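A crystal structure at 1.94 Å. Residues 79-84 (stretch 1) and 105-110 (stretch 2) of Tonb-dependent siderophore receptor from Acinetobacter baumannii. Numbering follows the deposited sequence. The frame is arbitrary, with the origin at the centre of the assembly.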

ATOM      1  N   ASN A  79     -14.880   2.301   5.544  1.00 18.76           N
ATOM      2  CA  ASN A  79     -13.728   1.729   4.870  1.00 19.17           C
ATOM      3  C   ASN A  79     -12.682   1.230   5.839  1.00 18.75           C
ATOM      4  O   ASN A  79     -12.463   1.862   6.867  1.00 17.55           O
ATOM      5  CB  ASN A  79     -13.119   2.730   3.908  1.00 25.19           C
ATOM      6  CG  ASN A  79     -12.440   3.880   4.608  1.00 25.02           C
ATOM      7  OD1 ASN A  79     -13.086   4.705   5.247  1.00 30.24           O
ATOM      8  ND2 ASN A  79     -11.122   3.976   4.428  1.00 29.73           N
ATOM      9  N   PRO A  80     -12.045   0.090   5.523  1.00 15.63           N
ATOM     10  CA  PRO A  80     -11.168  -0.562   6.497  1.00 16.59           C
ATOM     11  C   PRO A  80      -9.888   0.202   6.750  1.00 18.06           C
ATOM     12  O   PRO A  80      -9.496   1.083   5.961  1.00 19.21           O
ATOM     13  CB  PRO A  80     -10.887  -1.930   5.869  1.00 16.78           C
ATOM     14  CG  PRO A  80     -11.043  -1.697   4.396  1.00 17.65           C
ATOM     15  CD  PRO A  80     -12.160  -0.691   4.283  1.00 17.11           C
ATOM     16  N   ASN A  81      -9.256  -0.125   7.873  1.00 18.01           N
ATOM     17  CA  ASN A  81      -8.122   0.637   8.388  1.00 16.50           C
ATOM     18  C   ASN A  81      -6.783  -0.042   8.081  1.00 20.76           C
ATOM     19  O   ASN A  81      -5.871   0.004   8.902  1.00 19.07           O
ATOM     20  CB  ASN A  81      -8.255   0.778   9.902  1.00 16.82           C
ATOM     21  CG  ASN A  81      -8.183  -0.579  10.623  1.00 19.35           C
ATOM     22  OD1 ASN A  81      -8.242  -1.640   9.990  1.00 16.55           O
ATOM     23  ND2 ASN A  81      -8.015  -0.543  11.951  1.00 18.91           N
ATOM     24  N   GLY A  82      -6.666  -0.694   6.917  1.00 17.98           N
ATOM     25  CA  GLY A  82      -5.428  -1.399   6.564  1.00 17.50           C
ATOM     26  C   GLY A  82      -4.481  -0.534   5.732  1.00 17.87           C
ATOM     27  O   GLY A  82      -4.531   0.700   5.800  1.00 17.50           O
ATOM     28  N   ASP A  83      -3.598  -1.164   4.959  1.00 16.78           N
ATOM     29  CA  ASP A  83      -2.735  -0.397   4.067  1.00 16.81           C
ATOM     30  C   ASP A  83      -3.609   0.367   3.059  1.00 16.68           C
ATOM     31  O   ASP A  83      -4.445  -0.246   2.369  1.00 16.76           O
ATOM     32  CB  ASP A  83      -1.781  -1.295   3.286  1.00 16.90           C
ATOM     33  CG  ASP A  83      -0.862  -2.116   4.170  1.00 17.34           C
ATOM     34  OD1 ASP A  83      -0.480  -1.677   5.281  1.00 18.97           O
ATOM     35  OD2 ASP A  83      -0.521  -3.234   3.732  1.00 15.20           O
ATOM     36  N   ARG A  84      -3.405   1.684   2.953  1.00 15.86           N
ATOM     37  CA  ARG A  84      -4.125   2.518   1.961  1.00 16.05           C
ATOM     38  C   ARG A  84      -3.175   3.499   1.276  1.00 15.36           C
ATOM     39  O   ARG A  84      -3.197   4.696   1.558  1.00 17.06           O
ATOM     40  CB  ARG A  84      -5.254   3.319   2.631  1.00 16.28           C
ATOM     41  CG  ARG A  84      -6.308   2.525   3.384  1.00 17.28           C
ATOM     42  CD  ARG A  84      -7.492   3.418   3.790  1.00 21.06           C
ATOM     43  NE  ARG A  84      -8.173   3.852   2.565  1.00 19.01           N
ATOM     44  CZ  ARG A  84      -8.478   5.107   2.240  1.00 22.11           C
ATOM     45  NH1 ARG A  84      -8.330   6.106   3.097  1.00 22.36           N
ATOM     46  NH2 ARG A  84      -9.011   5.354   1.061  1.00 23.70           N
ATOM     47  N   THR A 105      -7.442  -7.256  -0.690  1.00 15.45           N
ATOM     48  CA  THR A 105      -8.261  -7.214   0.494  1.00 18.23           C
ATOM     49  C   THR A 105      -7.537  -6.408   1.546  1.00 15.85           C
ATOM     50  O   THR A 105      -6.290  -6.347   1.562  1.00 16.60           O
ATOM     51  CB  THR A 105      -8.538  -8.655   0.999  1.00 18.69           C
ATOM     52  OG1 THR A 105      -7.313  -9.392   1.017  1.00 19.74           O
ATOM     53  CG2 THR A 105      -9.510  -9.360   0.030  1.00 20.47           C
ATOM     54  N   SER A 106      -8.282  -5.837   2.474  1.00 15.08           N
ATOM     55  CA  SER A 106      -7.623  -5.012   3.475  1.00 15.83           C
ATOM     56  C   SER A 106      -6.742  -5.849   4.411  1.00 16.06           C
ATOM     57  O   SER A 106      -7.192  -6.827   5.036  1.00 18.16           O
ATOM     58  CB  SER A 106      -8.616  -4.222   4.278  1.00 17.18           C
ATOM     59  OG  SER A 106      -7.943  -3.315   5.141  1.00 16.09           O
ATOM     60  N   GLN A 107      -5.497  -5.417   4.506  1.00 16.57           N
ATOM     61  CA  GLN A 107      -4.476  -6.085   5.312  1.00 17.61           C
ATOM     62  C   GLN A 107      -3.438  -5.061   5.739  1.00 17.73           C
ATOM     63  O   GLN A 107      -3.238  -4.031   5.070  1.00 15.47           O
ATOM     64  CB  GLN A 107      -3.728  -7.132   4.466  1.00 21.71           C
ATOM     65  CG  GLN A 107      -4.588  -8.156   3.776  1.00 26.99           C
ATOM     66  CD  GLN A 107      -3.860  -8.908   2.666  1.00 23.34           C
ATOM     67  OE1 GLN A 107      -4.397  -9.126   1.552  1.00 22.89           O
ATOM     68  NE2 GLN A 107      -2.687  -9.369   2.979  1.00 18.47           N
ATOM     69  N   ASN A 108      -2.752  -5.356   6.837  1.00 17.13           N
ATOM     70  CA  ASN A 108      -1.521  -4.657   7.219  1.00 20.71           C
ATOM     71  C   ASN A 108      -0.360  -5.578   6.821  1.00 21.11           C
ATOM     72  O   ASN A 108      -0.036  -6.526   7.543  1.00 19.28           O
ATOM     73  CB  ASN A 108      -1.526  -4.392   8.724  1.00 21.82           C
ATOM     74  CG  ASN A 108      -2.743  -3.580   9.170  1.00 24.05           C
ATOM     75  OD1 ASN A 108      -3.139  -2.643   8.518  1.00 26.44           O
ATOM     76  ND2 ASN A 108      -3.307  -3.934  10.302  1.00 33.63           N
ATOM     77  N   ARG A 109       0.188  -5.373   5.629  1.00 18.84           N
ATOM     78  CA  ARG A 109       1.103  -6.362   5.056  1.00 18.54           C
ATOM     79  C   ARG A 109       2.466  -6.334   5.755  1.00 19.78           C
ATOM     80  O   ARG A 109       2.965  -5.255   6.105  1.00 15.83           O
ATOM     81  CB  ARG A 109       1.260  -6.127   3.565  1.00 18.41           C
ATOM     82  CG  ARG A 109      -0.032  -6.398   2.806  1.00 19.44           C
ATOM     83  CD  ARG A 109      -0.044  -5.784   1.420  1.00 19.96           C
ATOM     84  NE  ARG A 109      -1.307  -6.026   0.720  1.00 18.55           N
ATOM     85  CZ  ARG A 109      -2.448  -5.409   0.974  1.00 18.20           C
ATOM     86  NH1 ARG A 109      -2.507  -4.453   1.901  1.00 18.35           N
ATOM     87  NH2 ARG A 109      -3.538  -5.746   0.291  1.00 17.05           N
ATOM     88  N   GLU A 110       3.023  -7.530   5.951  1.00 17.33           N
ATOM     89  CA  GLU A 110       4.337  -7.731   6.567  1.00 19.25           C
ATOM     90  C   GLU A 110       5.460  -7.777   5.555  1.00 16.60           C
ATOM     91  O   GLU A 110       5.245  -8.068   4.364  1.00 20.11           O
ATOM     92  CB  GLU A 110       4.383  -9.066   7.333  1.00 17.74           C
ATOM     93  CG  GLU A 110       4.477  -8.927   8.848  1.00 18.09           C
ATOM     94  CD  GLU A 110       5.905  -8.795   9.378  1.00 20.70           C
ATOM     95  OE1 GLU A 110       6.845  -9.083   8.624  1.00 19.17           O
ATOM     96  OE2 GLU A 110       6.085  -8.399  10.567  1.00 17.98           O
TER
HETATM   97  O   HOH W   1      -7.755  -3.602   7.942  1.00 17.73           O
HETATM   98  O   HOH W   2      -4.968  -1.685  11.126  1.00 23.01           O
HETATM   99  O   HOH W   3      -7.151  -1.027   3.825  1.00 17.73           O
HETATM  100  O   HOH W   4      -4.986  -2.996   2.363  1.00 13.81           O
HETATM  101  O   HOH W   5       1.731  -2.645   6.388  1.00 16.60           O
HETATM  102  O   HOH W   6      -1.173  -0.597   7.565  1.00 23.55           O

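Asp83 anchors this contact, with 79 Å² of its surface covered by the other stretch. Its backbone N donates to Gln107 O at 2.9 Å with an N-H...O angle of 175°, a nearly linear hydrogen bond. Its CA-to-CB bond points sideways, but with chi1 at -59° (m) the carboxylate comes nearer, and OD2 accepts from both Arg109 N (2.9 Å, 165°) and Arg109 NH1 (3.0 Å, 159°). The second bond is also a salt bridge; OD2 lies near the guanidinium plane, at its edge, where the N-H bonds point. A short acid thus serves a backbone amide and a charged side chain through one oxygen. Its other oxygen, OD1, accepts from water 5, which also donates to Arg109 O.

The CA-to-CB bond of Ser106, which has 59 Å² covered, points toward stretch 1. Its OG packs 3.3 Å from Pro80 CB and lies 2.8 Å from each of water 1 and water 3; water 1 donates to Asn81 OD1 (2.9 Å), and water 3 lies 3.2 Å from Asp83 O.

Asn108 covers less, 38 Å², yet its OD1 reaches 3.3 Å from Gly82 CA, while its ND2 donates to water 2 at 2.9 Å. Glycine suits this spot: an ideal CB on Gly82 would sit 2.4 Å from Ser106 OG and 3.0 Å from Gln107 O, both clashes. Altogether 297 Å² is buried, both sides summed.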